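Local atomic coordinates of Pre-mRNA splicing factor PRP8 (Cyanidioschyzon merolae, PDB entry 6NQI), a protein that is a spliceosomal core component that probably binds U5, U6 and U2 snRNA and intron sequence during pre-mRNA splicing, represented here by its RNase H-like domain. Residues L11-D16 with G81-Q86; G26-W31 with K41-T46. All coordinates share one frame; numbering follows the deposited sequence.

Contact 1: residues L11-D16 with G81-Q86; sequences LWIVDD and GIVLAQ. With BME (beta-mercaptoethanol), chain C.
Parallel beta pairing joins Leu11-Asp16, on strand 11-21, to Gly81-Gln86, which holds strand 81-84 and the start of the loop after it, in the mixed sheet of the RNase H-like domain; helix 54-71, between them in sequence, packs on the sheet face of Trp12 and Val14. The short strand axes approach to 4.7 Å at 18°. Val83 is gripped through both of its main-chain polar atoms: its N reaches Trp12 O at 2.8 Å with an N-H...O angle of 179°, while its O accepts Val14 N. The ladder ends with Ala85 N on Val14 O. On one face Val14 CB lies 3.8 Å from Leu84 CD2, the side chains side by side; on the other, Ile13 CD1 meets Val83 CB and CG2. Against the Val14-Leu84 face, at the C-terminal end of the pairing, lies a beta-mercaptoethanol, probably from the crystallisation liquor. Asp16 CG stands between its N and carbonyl carbon (chi1 70°), and OD1 accepts the O1 hydroxyl. An alanine here would probably leave that hydroxyl without its carboxylate acceptor, the weak bonds from Asp16 N and Gln86 N remaining. At the other end of the ligand, S2 rests 3.6 Å from Leu84 CD2.

Contact 2: residues G26-W31 with K41-T46; sequences GVIWIW and KIVHRT
Lys41 O takes Ile28 N at 2.8 Å and a CA-H...O contact from Val27 CA. The bond belongs to the beta hairpin of strands 24-32 and 37-43, whose short segments run antiparallel with their axes at 151°. Lys41 N completes the pair, lying in the plane of the Ile28 carbonyl, 2.9 Å from its O. The Gly26-Val43 pair is less regular: Val43 N donates to Gly26 O at 2.8 Å from above the carbonyl plane (57° out of it), and Gly26 N returns a weak bond to Val43 O, bent to 129° at the hydrogen. Between these pairs Val27 and Ile42 form a non-hydrogen-bonded pair with CA atoms 4.4 Å apart, and Ile42 CG2 lies 3.6 Å from Gly26 O. On the opposite face Ile28 and Val43 cross obliquely, CG1 of the isoleucine 3.9 Å from CG2 of the valine. Lys41 lends CB to the contact, 3.7 Å from Ile28 O, while its chain bends at chi2 and NZ bonds to Ser135 O. Two pairs thus bond across the hairpin, while the Val27 and Ile42 backbones bond outward to Thr18 and Glu136; with apolar contact on both faces, this implies a join held mainly by main-chain bonds.

In the fold
Contacts 1 and 2 belong to one sheet, in which strand 11-21 of contact 1 and strand 24-32 of contact 2 are immediate neighbours, so that four strands run in the order 81-84, 11-21, 24-32, 37-43. The contact centres are 14 Å apart. Two probable backbone hydrogen bonds link them directly, Ile13 N to Trp31 O and Trp29 N to Asp15 O, both 2.9 Å. Side chains also meet: Asp16 CB lies 3.8 Å from Ile28 CG1. Through this pair contact 2 comes close to the beta-mercaptoethanol of contact 1, which is about 6 Å from the Ile28 side chain. Helix 54-71 touches Val14 and Asp16 in contact 1 and Ile28 and Lys41 in contact 2.

Contact 1: residues L11-D16 with G81-Q86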
loop_
_atom_site.group_PDB
_atom_site.type_symbol
_atom_site.label_atom_id
_atom_site.label_comp_id
_atom_site.label_asym_id
_atom_site.label_seq_id
_atom_site.Cartn_x
_atom_site.Cartn_y
_atom_site.Cartn_z
ATOM N N LEU A 11 1.866 -11.921 -0.583
ATOM C CA LEU A 11 2.694 -10.968 -1.321
ATOM C C LEU A 11 2.680 -9.577 -0.660
ATOM O O LEU A 11 1.755 -9.224 0.081
ATOM C CB LEU A 11 2.213 -10.826 -2.770
ATOM C CG LEU A 11 2.387 -11.922 -3.810
ATOM C CD1 LEU A 11 1.969 -11.467 -5.218
ATOM C CD2 LEU A 11 3.857 -12.283 -3.805
ATOM N N TRP A 12 3.724 -8.779 -0.924
ATOM C CA TRP A 12 3.780 -7.374 -0.496
ATOM C C TRP A 12 3.875 -6.491 -1.729
ATOM O O TRP A 12 4.895 -6.505 -2.424
ATOM C CB TRP A 12 4.960 -7.093 0.438
ATOM C CG TRP A 12 4.714 -7.491 1.863
ATOM C CD1 TRP A 12 3.625 -8.132 2.341
ATOM C CD2 TRP A 12 5.576 -7.275 2.989
ATOM N NE1 TRP A 12 3.734 -8.325 3.694
ATOM C CE2 TRP A 12 4.927 -7.818 4.118
ATOM C CE3 TRP A 12 6.823 -6.646 3.158
ATOM C CZ2 TRP A 12 5.474 -7.776 5.391
ATOM C CZ3 TRP A 12 7.380 -6.597 4.443
ATOM C CH2 TRP A 12 6.704 -7.167 5.537
ATOM N N ILE A 13 2.827 -5.717 -1.992
ATOM C CA ILE A 13 2.849 -4.718 -3.050
ATOM C C ILE A 13 3.338 -3.391 -2.445
ATOM O O ILE A 13 2.703 -2.833 -1.536
ATOM C CB ILE A 13 1.462 -4.553 -3.687
ATOM C CG1 ILE A 13 0.748 -5.894 -3.933
ATOM C CG2 ILE A 13 1.620 -3.866 -5.021
ATOM C CD1 ILE A 13 1.339 -6.810 -5.017
ATOM N N VAL A 14 4.475 -2.893 -2.923
ATOM C CA VAL A 14 5.070 -1.687 -2.372
ATOM C C VAL A 14 4.987 -0.571 -3.402
ATOM O O VAL A 14 5.411 -0.746 -4.556
ATOM C CB VAL A 14 6.516 -1.930 -1.929
ATOM C CG1 VAL A 14 6.975 -0.740 -1.027
ATOM C CG2 VAL A 14 6.645 -3.318 -1.264
ATOM N N ASP A 15 4.398 0.554 -2.998
ATOM C CA ASP A 15 4.176 1.705 -3.873
ATOM C C ASP A 15 4.675 2.945 -3.142
ATOM O O ASP A 15 4.122 3.326 -2.101
ATOM C CB ASP A 15 2.690 1.820 -4.245
ATOM C CG ASP A 15 2.422 2.804 -5.381
ATOM O OD1 ASP A 15 3.268 3.670 -5.671
ATOM O OD2 ASP A 15 1.346 2.704 -6.016
ATOM N N ASP A 16 5.725 3.568 -3.669
ATOM C CA ASP A 16 6.275 4.763 -3.046
ATOM C C ASP A 16 6.099 6.000 -3.914
ATOM O O ASP A 16 6.638 7.052 -3.587
ATOM C CB ASP A 16 7.751 4.540 -2.680
ATOM C CG ASP A 16 8.661 4.468 -3.893
ATOM O OD1 ASP A 16 8.159 4.279 -5.027
ATOM O OD2 ASP A 16 9.897 4.568 -3.696
ATOM N N GLY A 81 6.615 -13.094 -1.662
ATOM C CA GLY A 81 7.133 -12.275 -2.745
ATOM C C GLY A 81 6.959 -10.806 -2.422
ATOM O O GLY A 81 6.144 -10.430 -1.572
ATOM N N ILE A 82 7.784 -9.974 -3.058
ATOM C CA ILE A 82 7.741 -8.520 -2.900
ATOM C C ILE A 82 7.617 -7.919 -4.288
ATOM O O ILE A 82 8.442 -8.215 -5.156
ATOM C CB ILE A 82 8.993 -7.984 -2.189
ATOM C CG1 ILE A 82 9.024 -8.492 -0.747
ATOM C CG2 ILE A 82 9.031 -6.465 -2.285
ATOM C CD1 ILE A 82 10.394 -8.483 -0.101
ATOM N N VAL A 83 6.598 -7.096 -4.508
ATOM C CA VAL A 83 6.366 -6.490 -5.819
ATOM C C VAL A 83 6.482 -4.980 -5.661
ATOM O O VAL A 83 5.700 -4.372 -4.917
ATOM C CB VAL A 83 4.992 -6.878 -6.402
ATOM C CG1 VAL A 83 4.868 -6.419 -7.860
ATOM C CG2 VAL A 83 4.701 -8.362 -6.243
ATOM N N LEU A 84 7.433 -4.374 -6.367
ATOM C CA LEU A 84 7.684 -2.941 -6.306
ATOM C C LEU A 84 6.991 -2.236 -7.456
ATOM O O LEU A 84 7.020 -2.704 -8.599
ATOM C CB LEU A 84 9.179 -2.628 -6.363
ATOM C CG LEU A 84 10.051 -3.314 -5.323
ATOM C CD1 LEU A 84 11.521 -3.027 -5.569
ATOM C CD2 LEU A 84 9.622 -2.847 -3.942
ATOM N N ALA A 85 6.349 -1.116 -7.136
ATOM C CA ALA A 85 5.691 -0.345 -8.178
ATOM C C ALA A 85 6.707 0.358 -9.064
ATOM O O ALA A 85 6.469 0.524 -10.262
ATOM C CB ALA A 85 4.715 0.656 -7.562
ATOM N N GLN A 86 7.837 0.794 -8.499
ATOM C CA GLN A 86 8.872 1.492 -9.261
ATOM C C GLN A 86 10.157 0.671 -9.303
ATOM O O GLN A 86 10.695 0.278 -8.261
ATOM C CB GLN A 86 9.136 2.886 -8.686
ATOM C CG GLN A 86 8.135 3.920 -9.191
ATOM C CD GLN A 86 8.391 5.331 -8.663
ATOM O OE1 GLN A 86 8.865 5.511 -7.540
ATOM N NE2 GLN A 86 8.069 6.338 -9.480
HETATM C C1 BME C . 8.103 1.046 -4.022
HETATM C C2 BME C . 9.573 0.732 -4.227
HETATM O O1 BME C . 7.679 1.578 -5.252
HETATM S S2 BME C . 10.484 0.377 -2.703
#

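Contact 2: residues G26-W31 with K41-T46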
loop_
_atom_site.group_PDB
_atom_site.type_symbol
_atom_site.label_atom_id
_atom_site.label_comp_id
_atom_site.label_asym_id
_atom_site.label_seq_id
_atom_site.Cartn_x
_atom_site.Cartn_y
_atom_site.Cartn_z
ATOM N N GLY A 26 4.516 13.031 2.358
ATOM C CA GLY A 26 4.207 11.925 1.471
ATOM C C GLY A 26 3.837 10.657 2.227
ATOM O O GLY A 26 3.708 10.642 3.452
ATOM N N VAL A 27 3.678 9.566 1.467
ATOM C CA VAL A 27 3.295 8.257 2.013
ATOM C C VAL A 27 3.950 7.165 1.174
ATOM O O VAL A 27 4.091 7.301 -0.045
ATOM C CB VAL A 27 1.756 8.070 2.054
ATOM C CG1 VAL A 27 1.389 6.635 2.329
ATOM C CG2 VAL A 27 1.131 8.914 3.141
ATOM N N ILE A 28 4.361 6.082 1.830
ATOM C CA ILE A 28 4.730 4.830 1.172
ATOM C C ILE A 28 3.733 3.749 1.591
ATOM O O ILE A 28 3.477 3.560 2.790
ATOM C CB ILE A 28 6.169 4.404 1.517
ATOM C CG1 ILE A 28 7.164 5.427 0.982
ATOM C CG2 ILE A 28 6.447 2.940 0.981
ATOM C CD1 ILE A 28 8.588 5.131 1.343
ATOM N N TRP A 29 3.141 3.069 0.610
ATOM C CA TRP A 29 2.134 2.043 0.874
ATOM C C TRP A 29 2.699 0.639 0.722
ATOM O O TRP A 29 3.435 0.365 -0.229
ATOM C CB TRP A 29 0.964 2.187 -0.091
ATOM C CG TRP A 29 0.552 3.578 -0.330
ATOM C CD1 TRP A 29 1.051 4.433 -1.264
ATOM C CD2 TRP A 29 -0.499 4.272 0.334
ATOM N NE1 TRP A 29 0.391 5.633 -1.201
ATOM C CE2 TRP A 29 -0.569 5.554 -0.228
ATOM C CE3 TRP A 29 -1.394 3.929 1.353
ATOM C CZ2 TRP A 29 -1.489 6.499 0.199
ATOM C CZ3 TRP A 29 -2.304 4.870 1.780
ATOM C CH2 TRP A 29 -2.348 6.138 1.201
ATOM N N ILE A 30 2.283 -0.266 1.611
ATOM C CA ILE A 30 2.523 -1.707 1.441
ATOM C C ILE A 30 1.207 -2.456 1.637
ATOM O O ILE A 30 0.690 -2.529 2.759
ATOM C CB ILE A 30 3.578 -2.250 2.414
ATOM C CG1 ILE A 30 4.923 -1.555 2.208
ATOM C CG2 ILE A 30 3.686 -3.805 2.263
ATOM C CD1 ILE A 30 5.952 -2.045 3.159
ATOM N N TRP A 31 0.701 -3.062 0.564
ATOM C CA TRP A 31 -0.508 -3.881 0.589
ATOM C C TRP A 31 -0.095 -5.344 0.707
ATOM O O TRP A 31 0.680 -5.843 -0.115
ATOM C CB TRP A 31 -1.352 -3.633 -0.665
ATOM C CG TRP A 31 -2.495 -4.598 -0.882
ATOM C CD1 TRP A 31 -3.240 -5.225 0.073
ATOM C CD2 TRP A 31 -3.023 -5.037 -2.149
ATOM N NE1 TRP A 31 -4.189 -6.044 -0.516
ATOM C CE2 TRP A 31 -4.077 -5.939 -1.878
ATOM C CE3 TRP A 31 -2.708 -4.754 -3.482
ATOM C CZ2 TRP A 31 -4.812 -6.552 -2.888
ATOM C CZ3 TRP A 31 -3.448 -5.370 -4.487
ATOM C CH2 TRP A 31 -4.482 -6.253 -4.181
ATOM N N LYS A 41 3.142 4.238 5.637
ATOM C CA LYS A 41 4.311 4.881 6.213
ATOM C C LYS A 41 4.302 6.342 5.767
ATOM O O LYS A 41 4.575 6.637 4.601
ATOM C CB LYS A 41 5.586 4.154 5.784
ATOM C CG LYS A 41 6.846 4.878 6.154
ATOM C CD LYS A 41 7.140 4.809 7.661
ATOM C CE LYS A 41 8.551 5.330 7.961
ATOM N NZ LYS A 41 8.860 5.301 9.417
ATOM N N ILE A 42 3.977 7.249 6.678
ATOM C CA ILE A 42 3.958 8.676 6.352
ATOM C C ILE A 42 5.393 9.189 6.305
ATOM O O ILE A 42 6.144 9.023 7.266
ATOM C CB ILE A 42 3.110 9.465 7.366
ATOM C CG1 ILE A 42 1.717 8.817 7.500
ATOM C CG2 ILE A 42 2.994 10.897 6.942
ATOM C CD1 ILE A 42 0.850 9.374 8.604
ATOM N N VAL A 43 5.794 9.750 5.162
ATOM C CA VAL A 43 7.124 10.330 4.946
ATOM C C VAL A 43 7.043 11.837 5.219
ATOM O O VAL A 43 6.428 12.589 4.453
ATOM C CB VAL A 43 7.634 10.056 3.525
ATOM C CG1 VAL A 43 8.969 10.760 3.282
ATOM C CG2 VAL A 43 7.758 8.555 3.288
ATOM N N HIS A 44 7.666 12.292 6.304
ATOM C CA HIS A 44 7.532 13.689 6.686
ATOM C C HIS A 44 8.267 14.619 5.730
ATOM O O HIS A 44 9.259 14.242 5.102
ATOM C CB HIS A 44 8.041 13.901 8.100
ATOM C CG HIS A 44 7.384 15.048 8.789
ATOM N ND1 HIS A 44 7.909 16.324 8.782
ATOM C CD2 HIS A 44 6.220 15.117 9.476
ATOM C CE1 HIS A 44 7.101 17.123 9.455
ATOM N NE2 HIS A 44 6.073 16.416 9.886
ATOM N N ARG A 45 7.789 15.868 5.654
ATOM C CA ARG A 45 8.401 16.829 4.749
ATOM C C ARG A 45 9.852 17.125 5.081
ATOM O O ARG A 45 10.614 17.459 4.169
ATOM C CB ARG A 45 7.672 18.170 4.794
ATOM C CG ARG A 45 6.397 18.302 4.040
ATOM C CD ARG A 45 5.659 19.492 4.601
ATOM N NE ARG A 45 5.372 19.193 5.996
ATOM C CZ ARG A 45 4.706 19.979 6.830
ATOM N NH1 ARG A 45 4.246 21.167 6.431
ATOM N NH2 ARG A 45 4.510 19.575 8.080
ATOM N N THR A 46 10.280 16.962 6.340
ATOM C CA THR A 46 11.661 17.329 6.654
ATOM C C THR A 46 12.637 16.455 5.887
ATOM O O THR A 46 13.773 16.875 5.634
ATOM C CB THR A 46 11.941 17.253 8.162
ATOM O OG1 THR A 46 11.809 15.898 8.621
ATOM C CG2 THR A 46 10.978 18.159 8.933
#